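Local coordinates for putative streptothricin acetyltransferase (Bacillus anthracis, PDB 3PP9), which probably transfers the acetyl group of acetyl coenzyme A to streptothricin-type antibiotics, as a member of the GNAT acetyltransferase family, at residues Ile43-Glu48 and Ala148-Glu153; Pro51-Ser56 and Gln142-Ala147. One frame throughout, in Å; residues are numbered along the deposited sequence.

Contact 1: Ile43-Glu48 and Ala148-Glu153. With ACO (acetyl coenzyme *a), chain D.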
loop_
_atom_site.group_PDB
_atom_site.type_symbol
_atom_site.label_atom_id
_atom_site.label_comp_id
_atom_site.label_asym_id
_atom_site.label_seq_id
_atom_site.Cartn_x
_atom_site.Cartn_y
_atom_site.Cartn_z
ATOM N N ILE A 43 3.561 -9.714 -14.982
ATOM C CA ILE A 43 2.527 -10.375 -14.220
ATOM C C ILE A 43 1.411 -10.634 -15.206
ATOM O O ILE A 43 0.919 -9.712 -15.868
ATOM C CB ILE A 43 2.018 -9.512 -13.066
ATOM C CG1 ILE A 43 3.135 -9.323 -12.037
ATOM C CG2 ILE A 43 0.800 -10.175 -12.417
ATOM C CD1 ILE A 43 2.796 -8.340 -10.927
ATOM N N GLU A 44 1.012 -11.891 -15.309
ATOM C CA GLU A 44 -0.029 -12.270 -16.231
ATOM C C GLU A 44 -1.195 -12.833 -15.460
ATOM O O GLU A 44 -1.127 -13.055 -14.253
ATOM C CB GLU A 44 0.498 -13.324 -17.201
ATOM C CG GLU A 44 1.658 -12.838 -18.048
ATOM C CD GLU A 44 2.209 -13.908 -18.965
ATOM O OE1 GLU A 44 2.006 -15.110 -18.689
ATOM O OE2 GLU A 44 2.877 -13.540 -19.951
ATOM N N TYR A 45 -2.289 -13.053 -16.160
ATOM C CA TYR A 45 -3.426 -13.600 -15.485
ATOM C C TYR A 45 -4.309 -14.355 -16.445
ATOM O O TYR A 45 -4.196 -14.224 -17.670
ATOM C CB TYR A 45 -4.274 -12.486 -14.839
ATOM C CG TYR A 45 -5.006 -11.607 -15.834
ATOM C CD1 TYR A 45 -6.216 -12.025 -16.401
ATOM C CD2 TYR A 45 -4.503 -10.375 -16.207
ATOM C CE1 TYR A 45 -6.889 -11.249 -17.310
ATOM C CE2 TYR A 45 -5.166 -9.586 -17.113
ATOM C CZ TYR A 45 -6.374 -10.032 -17.665
ATOM O OH TYR A 45 -7.064 -9.276 -18.583
ATOM N N THR A 46 -5.158 -15.177 -15.851
ATOM C CA THR A 46 -6.180 -15.918 -16.576
ATOM C C THR A 46 -7.428 -15.632 -15.751
ATOM O O THR A 46 -7.338 -15.258 -14.575
ATOM C CB THR A 46 -5.927 -17.428 -16.708
ATOM O OG1 THR A 46 -5.877 -18.057 -15.416
ATOM C CG2 THR A 46 -4.635 -17.693 -17.485
ATOM N N VAL A 47 -8.586 -15.773 -16.379
ATOM C CA VAL A 47 -9.855 -15.517 -15.716
ATOM C C VAL A 47 -10.537 -16.837 -15.391
ATOM O O VAL A 47 -10.573 -17.733 -16.236
ATOM C CB VAL A 47 -10.750 -14.670 -16.630
ATOM C CG1 VAL A 47 -12.143 -14.539 -16.027
ATOM C CG2 VAL A 47 -10.123 -13.299 -16.872
ATOM N N GLU A 48 -11.046 -16.972 -14.170
ATOM C CA GLU A 48 -11.745 -18.184 -13.737
ATOM C C GLU A 48 -13.135 -17.805 -13.246
ATOM O O GLU A 48 -13.283 -16.900 -12.431
ATOM C CB GLU A 48 -11.000 -18.891 -12.603
ATOM C CG GLU A 48 -11.638 -20.208 -12.164
ATOM C CD GLU A 48 -10.891 -20.923 -11.037
ATOM O OE1 GLU A 48 -11.386 -21.972 -10.571
ATOM O OE2 GLU A 48 -9.824 -20.452 -10.616
ATOM N N ALA A 148 -13.755 -4.224 -13.468
ATOM C CA ALA A 148 -12.818 -3.117 -13.241
ATOM C C ALA A 148 -11.444 -3.423 -13.842
ATOM O O ALA A 148 -10.811 -2.552 -14.458
ATOM C CB ALA A 148 -12.686 -2.820 -11.757
ATOM N N CYS A 149 -10.976 -4.646 -13.658
ATOM C CA CYS A 149 -9.669 -5.023 -14.219
ATOM C C CYS A 149 -9.645 -4.842 -15.741
ATOM O O CYS A 149 -8.706 -4.257 -16.287
ATOM C CB CYS A 149 -9.276 -6.438 -13.824
ATOM S SG CYS A 149 -8.904 -6.616 -12.037
ATOM N N LYS A 150 -10.670 -5.338 -16.426
ATOM C CA LYS A 150 -10.739 -5.202 -17.885
ATOM C C LYS A 150 -10.821 -3.732 -18.274
ATOM O O LYS A 150 -10.209 -3.311 -19.253
ATOM C CB LYS A 150 -11.918 -5.987 -18.445
ATOM C CG LYS A 150 -11.758 -7.497 -18.333
ATOM C CD LYS A 150 -10.605 -7.994 -19.189
ATOM C CE LYS A 150 -10.469 -9.507 -19.112
ATOM N NZ LYS A 150 -9.418 -10.023 -20.021
ATOM N N PHE A 151 -11.568 -2.948 -17.505
ATOM C CA PHE A 151 -11.690 -1.513 -17.762
ATOM C C PHE A 151 -10.309 -0.834 -17.664
ATOM O O PHE A 151 -9.910 -0.080 -18.558
ATOM C CB PHE A 151 -12.647 -0.902 -16.731
ATOM C CG PHE A 151 -12.617 0.616 -16.680
ATOM C CD1 PHE A 151 -13.199 1.370 -17.677
ATOM C CD2 PHE A 151 -12.040 1.275 -15.609
ATOM C CE1 PHE A 151 -13.171 2.754 -17.612
ATOM C CE2 PHE A 151 -12.011 2.662 -15.538
ATOM C CZ PHE A 151 -12.589 3.400 -16.542
ATOM N N TYR A 152 -9.562 -1.103 -16.595
ATOM C CA TYR A 152 -8.226 -0.491 -16.462
ATOM C C TYR A 152 -7.300 -0.927 -17.600
ATOM O O TYR A 152 -6.515 -0.120 -18.119
ATOM C CB TYR A 152 -7.606 -0.752 -15.080
ATOM C CG TYR A 152 -8.416 -0.148 -13.968
ATOM C CD1 TYR A 152 -8.635 1.214 -13.903
ATOM C CD2 TYR A 152 -8.899 -0.932 -12.930
ATOM C CE1 TYR A 152 -9.393 1.773 -12.876
ATOM C CE2 TYR A 152 -9.633 -0.375 -11.908
ATOM C CZ TYR A 152 -9.869 0.976 -11.885
ATOM O OH TYR A 152 -10.624 1.535 -10.856
ATOM N N GLU A 153 -7.389 -2.192 -17.986
ATOM C CA GLU A 153 -6.567 -2.726 -19.071
ATOM C C GLU A 153 -6.878 -1.986 -20.387
ATOM O O GLU A 153 -5.972 -1.689 -21.162
ATOM C CB GLU A 153 -6.822 -4.220 -19.195
ATOM C CG GLU A 153 -5.900 -4.946 -20.139
ATOM C CD GLU A 153 -6.217 -6.423 -20.201
ATOM O OE1 GLU A 153 -7.331 -6.799 -20.630
ATOM O OE2 GLU A 153 -5.325 -7.220 -19.870
HETATM N N1A ACO D . -16.020 -5.966 -18.885
HETATM C C2A ACO D . -15.156 -5.796 -19.904
HETATM N N3A ACO D . -14.791 -4.589 -20.362
HETATM C C4A ACO D . -15.300 -3.468 -19.789
HETATM C C5A ACO D . -16.259 -3.588 -18.689
HETATM C C6A ACO D . -16.617 -4.935 -18.252
HETATM N N6A ACO D . -17.495 -5.085 -17.242
HETATM N N7A ACO D . -16.612 -2.352 -18.321
HETATM C C8A ACO D . -15.939 -1.495 -19.123
HETATM N N9A ACO D . -15.154 -2.163 -19.988
HETATM C C1B ACO D . -14.316 -1.596 -21.057
HETATM C C2B ACO D . -15.264 -1.074 -22.138
HETATM O O2B ACO D . -15.705 -2.056 -23.087
HETATM C C3B ACO D . -14.467 0.028 -22.782
HETATM O O3B ACO D . -13.634 -0.532 -23.788
HETATM P P3B ACO D . -13.388 0.173 -25.210
HETATM O O7A ACO D . -12.717 1.488 -24.872
HETATM O O8A ACO D . -14.779 0.304 -25.776
HETATM O O9A ACO D . -12.495 -0.837 -25.901
HETATM C C4B ACO D . -13.612 0.559 -21.648
HETATM O O4B ACO D . -13.534 -0.477 -20.656
HETATM C C5B ACO D . -14.206 1.831 -21.056
HETATM O O5B ACO D . -15.427 1.491 -20.393
HETATM P P1A ACO D . -16.437 2.633 -19.897
HETATM O O1A ACO D . -17.776 2.441 -20.569
HETATM O O2A ACO D . -15.722 3.944 -20.035
HETATM O O3A ACO D . -16.546 2.222 -18.335
HETATM P P2A ACO D . -17.745 2.558 -17.338
HETATM O O4A ACO D . -18.632 1.347 -17.373
HETATM O O5A ACO D . -18.347 3.915 -17.581
HETATM O O6A ACO D . -16.994 2.667 -15.911
HETATM C CBP ACO D . -16.326 1.462 -13.941
HETATM C CCP ACO D . -16.131 1.644 -15.440
HETATM C CDP ACO D . -15.298 0.461 -13.432
HETATM C CEP ACO D . -16.142 2.805 -13.239
HETATM C CAP ACO D . -17.743 0.947 -13.657
HETATM O OAP ACO D . -17.855 -0.425 -14.124
HETATM C C9P ACO D . -18.114 0.943 -12.202
HETATM O O9P ACO D . -18.471 1.950 -11.642
HETATM N N8P ACO D . -18.055 -0.211 -11.525
HETATM C C7P ACO D . -18.453 -0.336 -10.121
HETATM C C6P ACO D . -17.531 0.372 -9.164
HETATM C C5P ACO D . -16.138 -0.161 -9.343
HETATM O O5P ACO D . -15.924 -1.350 -9.495
HETATM N N4P ACO D . -15.162 0.719 -9.329
HETATM C C3P ACO D . -13.759 0.376 -9.476
HETATM C C2P ACO D . -13.282 -0.108 -8.109
HETATM S S1P ACO D . -11.508 -0.039 -7.959
HETATM C C ACO D . -11.230 1.601 -7.663
HETATM O O ACO D . -12.154 2.387 -7.633
HETATM C CH3 ACO D . -9.830 2.065 -7.455
#
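Tyr45 and Glu153 reach each other through their first torsions. Tyr45 holds CG between its backbone N and carbonyl carbon (chi1 70°), and its ring projects from strand 43-56. Glu153 has CG opposite its backbone N (chi1 -172°) and an extended chain, and the two side chains run toward each other from their own backbones. This joins the antiparallel pair of strands 25-36 and 43-56 to helix 146-154 of this GNAT-family fold, which also contacts the cofactor.

The phenol oxygen has two partners. Tyr45 OH donates to Glu153 OE2 at 3.0 Å, meeting the carboxylate from above its plane, 38° out of it. Lys150 NZ donates to Tyr45 OH at 2.9 Å and lies at the ring edge, in the ring plane. Lys150 and Glu153 each have a second conformer, so this double grip is described for one copy of each. The ammonium group would probably polarise the hydroxyl and strengthen its bond to the carboxylate. Lys150 and Glu153 are one helical turn apart and also form a long salt bridge. Beside this group, Val47 CG2 packs loosely on Lys150 CE.

Phe151, Tyr152 and the base of Lys150 meet acetyl coenzyme A. Phe151 lays one ring face against the pantetheine arm, with CCP over its centre. Tyr152 OH lies 3.3 Å from the acetyl carbon C. Lys150 CB is 3.6 Å from C2A of the adenine.

Contact 2: Pro51-Ser56 and Gln142-Ala147. With ACO (acetyl coenzyme *a), chain D.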
loop_
_atom_site.group_PDB
_atom_site.type_symbol
_atom_site.label_atom_id
_atom_site.label_comp_id
_atom_site.label_asym_id
_atom_site.label_seq_id
_atom_site.Cartn_x
_atom_site.Cartn_y
_atom_site.Cartn_z
ATOM N N PRO A 51 -18.978 -18.692 -8.542
ATOM C CA PRO A 51 -20.414 -18.502 -8.340
ATOM C C PRO A 51 -20.680 -17.010 -8.159
ATOM O O PRO A 51 -20.007 -16.340 -7.367
ATOM C CB PRO A 51 -20.705 -19.316 -7.081
ATOM C CG PRO A 51 -19.629 -20.345 -7.067
ATOM C CD PRO A 51 -18.423 -19.683 -7.604
ATOM N N SER A 52 -21.658 -16.481 -8.888
ATOM C CA SER A 52 -21.882 -15.052 -8.873
ATOM C C SER A 52 -22.558 -14.481 -7.646
ATOM O O SER A 52 -23.337 -15.164 -6.953
ATOM C CB SER A 52 -22.672 -14.640 -10.121
ATOM O OG SER A 52 -22.033 -15.078 -11.317
ATOM N N TYR A 53 -22.231 -13.225 -7.372
ATOM C CA TYR A 53 -22.803 -12.490 -6.275
ATOM C C TYR A 53 -22.636 -11.005 -6.528
ATOM O O TYR A 53 -21.833 -10.594 -7.367
ATOM C CB TYR A 53 -22.170 -12.888 -4.936
ATOM C CG TYR A 53 -20.684 -12.642 -4.772
ATOM C CD1 TYR A 53 -20.191 -11.501 -4.129
ATOM C CD2 TYR A 53 -19.759 -13.562 -5.230
ATOM C CE1 TYR A 53 -18.842 -11.314 -3.961
ATOM C CE2 TYR A 53 -18.413 -13.387 -5.060
ATOM C CZ TYR A 53 -17.951 -12.255 -4.437
ATOM O OH TYR A 53 -16.592 -12.111 -4.308
ATOM N N GLU A 54 -23.416 -10.202 -5.819
ATOM C CA GLU A 54 -23.340 -8.751 -5.927
ATOM C C GLU A 54 -22.707 -8.163 -4.691
ATOM O O GLU A 54 -22.903 -8.655 -3.575
ATOM C CB GLU A 54 -24.717 -8.098 -6.129
ATOM C CG GLU A 54 -25.243 -8.196 -7.522
ATOM C CD GLU A 54 -26.541 -7.441 -7.728
ATOM O OE1 GLU A 54 -26.760 -6.968 -8.858
ATOM O OE2 GLU A 54 -27.320 -7.284 -6.762
ATOM N N LYS A 55 -21.913 -7.122 -4.899
ATOM C CA LYS A 55 -21.276 -6.434 -3.789
ATOM C C LYS A 55 -21.134 -4.974 -4.132
ATOM O O LYS A 55 -21.158 -4.595 -5.293
ATOM C CB LYS A 55 -19.905 -7.010 -3.441
ATOM C CG LYS A 55 -18.888 -6.994 -4.580
ATOM C CD LYS A 55 -17.473 -7.300 -4.085
ATOM C CE LYS A 55 -16.930 -6.149 -3.215
ATOM N NZ LYS A 55 -15.486 -6.254 -2.855
ATOM N N SER A 56 -21.000 -4.152 -3.098
ATOM C CA SER A 56 -20.822 -2.720 -3.270
ATOM C C SER A 56 -19.335 -2.460 -3.137
ATOM O O SER A 56 -18.659 -3.110 -2.341
ATOM C CB SER A 56 -21.589 -1.956 -2.194
ATOM O OG SER A 56 -22.971 -2.266 -2.219
ATOM N N GLN A 142 -9.439 -5.535 -6.391
ATOM C CA GLN A 142 -9.411 -6.927 -5.918
ATOM C C GLN A 142 -9.508 -7.800 -7.166
ATOM O O GLN A 142 -10.106 -7.390 -8.173
ATOM C CB GLN A 142 -10.566 -7.274 -4.989
ATOM C CG GLN A 142 -10.550 -6.552 -3.663
ATOM C CD GLN A 142 -11.607 -7.062 -2.689
ATOM O OE1 GLN A 142 -11.992 -8.234 -2.711
ATOM N NE2 GLN A 142 -12.053 -6.183 -1.800
ATOM N N ASN A 143 -8.964 -9.012 -7.079
ATOM C CA ASN A 143 -8.958 -9.940 -8.193
ATOM C C ASN A 143 -10.362 -10.434 -8.555
ATOM O O ASN A 143 -10.540 -10.985 -9.618
ATOM C CB ASN A 143 -8.019 -11.128 -7.980
ATOM C CG ASN A 143 -8.500 -12.068 -6.916
ATOM O OD1 ASN A 143 -9.022 -11.638 -5.891
ATOM N ND2 ASN A 143 -8.278 -13.371 -7.120
ATOM N N ASN A 144 -11.352 -10.206 -7.694
ATOM C CA ASN A 144 -12.707 -10.599 -8.029
ATOM C C ASN A 144 -13.491 -9.508 -8.742
ATOM O O ASN A 144 -14.676 -9.713 -9.007
ATOM C CB ASN A 144 -13.485 -11.104 -6.793
ATOM C CG ASN A 144 -13.714 -10.043 -5.750
ATOM O OD1 ASN A 144 -13.201 -8.935 -5.842
ATOM N ND2 ASN A 144 -14.522 -10.380 -4.733
ATOM N N ASN A 145 -12.868 -8.360 -9.041
ATOM C CA ASN A 145 -13.550 -7.296 -9.775
ATOM C C ASN A 145 -13.009 -7.318 -11.205
ATOM O O ASN A 145 -12.259 -6.445 -11.618
ATOM C CB ASN A 145 -13.337 -5.951 -9.099
ATOM C CG ASN A 145 -14.246 -4.875 -9.628
ATOM O OD1 ASN A 145 -14.922 -5.053 -10.651
ATOM N ND2 ASN A 145 -14.302 -3.745 -8.898
ATOM N N VAL A 146 -13.395 -8.353 -11.944
ATOM C CA VAL A 146 -12.935 -8.533 -13.318
ATOM C C VAL A 146 -13.405 -7.387 -14.223
ATOM O O VAL A 146 -12.646 -6.933 -15.084
ATOM C CB VAL A 146 -13.289 -9.943 -13.865
ATOM C CG1 VAL A 146 -12.868 -10.088 -15.335
ATOM C CG2 VAL A 146 -12.611 -11.021 -13.006
ATOM N N ALA A 147 -14.597 -6.855 -13.979
ATOM C CA ALA A 147 -15.106 -5.744 -14.791
ATOM C C ALA A 147 -14.139 -4.573 -14.692
ATOM O O ALA A 147 -13.755 -3.984 -15.700
ATOM C CB ALA A 147 -16.476 -5.289 -14.307
HETATM N N1A ACO D . -16.020 -5.966 -18.885
HETATM C C2A ACO D . -15.156 -5.796 -19.904
HETATM N N3A ACO D . -14.791 -4.589 -20.362
HETATM C C4A ACO D . -15.300 -3.468 -19.789
HETATM C C5A ACO D . -16.259 -3.588 -18.689
HETATM C C6A ACO D . -16.617 -4.935 -18.252
HETATM N N6A ACO D . -17.495 -5.085 -17.242
HETATM N N7A ACO D . -16.612 -2.352 -18.321
HETATM C C8A ACO D . -15.939 -1.495 -19.123
HETATM N N9A ACO D . -15.154 -2.163 -19.988
HETATM C C1B ACO D . -14.316 -1.596 -21.057
HETATM C C2B ACO D . -15.264 -1.074 -22.138
HETATM O O2B ACO D . -15.705 -2.056 -23.087
HETATM C C3B ACO D . -14.467 0.028 -22.782
HETATM O O3B ACO D . -13.634 -0.532 -23.788
HETATM P P3B ACO D . -13.388 0.173 -25.210
HETATM O O7A ACO D . -12.717 1.488 -24.872
HETATM O O8A ACO D . -14.779 0.304 -25.776
HETATM O O9A ACO D . -12.495 -0.837 -25.901
HETATM C C4B ACO D . -13.612 0.559 -21.648
HETATM O O4B ACO D . -13.534 -0.477 -20.656
HETATM C C5B ACO D . -14.206 1.831 -21.056
HETATM O O5B ACO D . -15.427 1.491 -20.393
HETATM P P1A ACO D . -16.437 2.633 -19.897
HETATM O O1A ACO D . -17.776 2.441 -20.569
HETATM O O2A ACO D . -15.722 3.944 -20.035
HETATM O O3A ACO D . -16.546 2.222 -18.335
HETATM P P2A ACO D . -17.745 2.558 -17.338
HETATM O O4A ACO D . -18.632 1.347 -17.373
HETATM O O5A ACO D . -18.347 3.915 -17.581
HETATM O O6A ACO D . -16.994 2.667 -15.911
HETATM C CBP ACO D . -16.326 1.462 -13.941
HETATM C CCP ACO D . -16.131 1.644 -15.440
HETATM C CDP ACO D . -15.298 0.461 -13.432
HETATM C CEP ACO D . -16.142 2.805 -13.239
HETATM C CAP ACO D . -17.743 0.947 -13.657
HETATM O OAP ACO D . -17.855 -0.425 -14.124
HETATM C C9P ACO D . -18.114 0.943 -12.202
HETATM O O9P ACO D . -18.471 1.950 -11.642
HETATM N N8P ACO D . -18.055 -0.211 -11.525
HETATM C C7P ACO D . -18.453 -0.336 -10.121
HETATM C C6P ACO D . -17.531 0.372 -9.164
HETATM C C5P ACO D . -16.138 -0.161 -9.343
HETATM O O5P ACO D . -15.924 -1.350 -9.495
HETATM N N4P ACO D . -15.162 0.719 -9.329
HETATM C C3P ACO D . -13.759 0.376 -9.476
HETATM C C2P ACO D . -13.282 -0.108 -8.109
HETATM S S1P ACO D . -11.508 -0.039 -7.959
HETATM C C ACO D . -11.230 1.601 -7.663
HETATM O O ACO D . -12.154 2.387 -7.633
HETATM C CH3 ACO D . -9.830 2.065 -7.455
HETATM O O HOH W 1 -14.121 -6.467 -5.331
HETATM O O HOH W 2 -14.915 -9.002 -2.101
#
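Two waters carry much of this contact between Lys55 and the turn at Gln142-Asn145. Lys55 NZ donates to both. The first water accepts from Lys55 NZ at 2.8 Å and donates to Asn144 OD1 at 2.7 Å. The second accepts from Lys55 NZ and from Asn144 ND2, and donates to Gln142 OE1 at 3.1 Å. Both ends of the Asn144 amide are therefore used, which defines how it is turned. The lysine chain starts with CG flanked by both backbone neighbours (chi1 58°) and turns at chi3, which carries NZ to the waters. Lys55 NZ approaches Gln142 NE2 to 3.6 Å, but the linkage to Gln142 runs through the second water to OE1.

One direct hydrogen bond joins the segments. Asn144 ND2 donates to Tyr53 OH at 2.7 Å, with an N-H...acceptor angle of 139°, so it is short but bent. The hydroxyl lies somewhat out of the amide plane. The two side chains cross at about a right angle, and the amide nitrogen comes to the hydroxyl end of the ring, near the ring plane.

Gln142 to Asn145 form a type I turn, closed by Asn145 N to Gln142 O. Asn145 then serves as N-cap of helix 146-154, its OD1 accepting from Ala148 N. The other end of this amide faces the cofactor. Asn145 ND2 donates to O5P of acetyl coenzyme A at 3.0 Å, and the bond is nearly straight at 170°. The amide thus holds the helix start and the pantetheine arm together. The contact borders the pocket: Asn145 and Ala147 belong to the acetyl coenzyme A site of this GNAT-family protein.

Overall arrangement
Contacts 1 and 2 lie along the same two elements, strand 43-56 and helix 146-154 with its leading turn. Their centres are 12 Å apart. Contact 1 ties the first part of the strand to the body of the helix, and contact 2 ties residues 51-56 of the strand to the turn that precedes the helix. The two touch where Cys149 SG packs 4.1 Å from Gln142 O. Both reach acetyl coenzyme A from the helix side. Lys119 and the backbone N atoms of Gly116 and Gly118 also bind the cofactor. A potassium ion lies about 4 Å from the side chain of Gln142 but about 12 Å from that of Lys150.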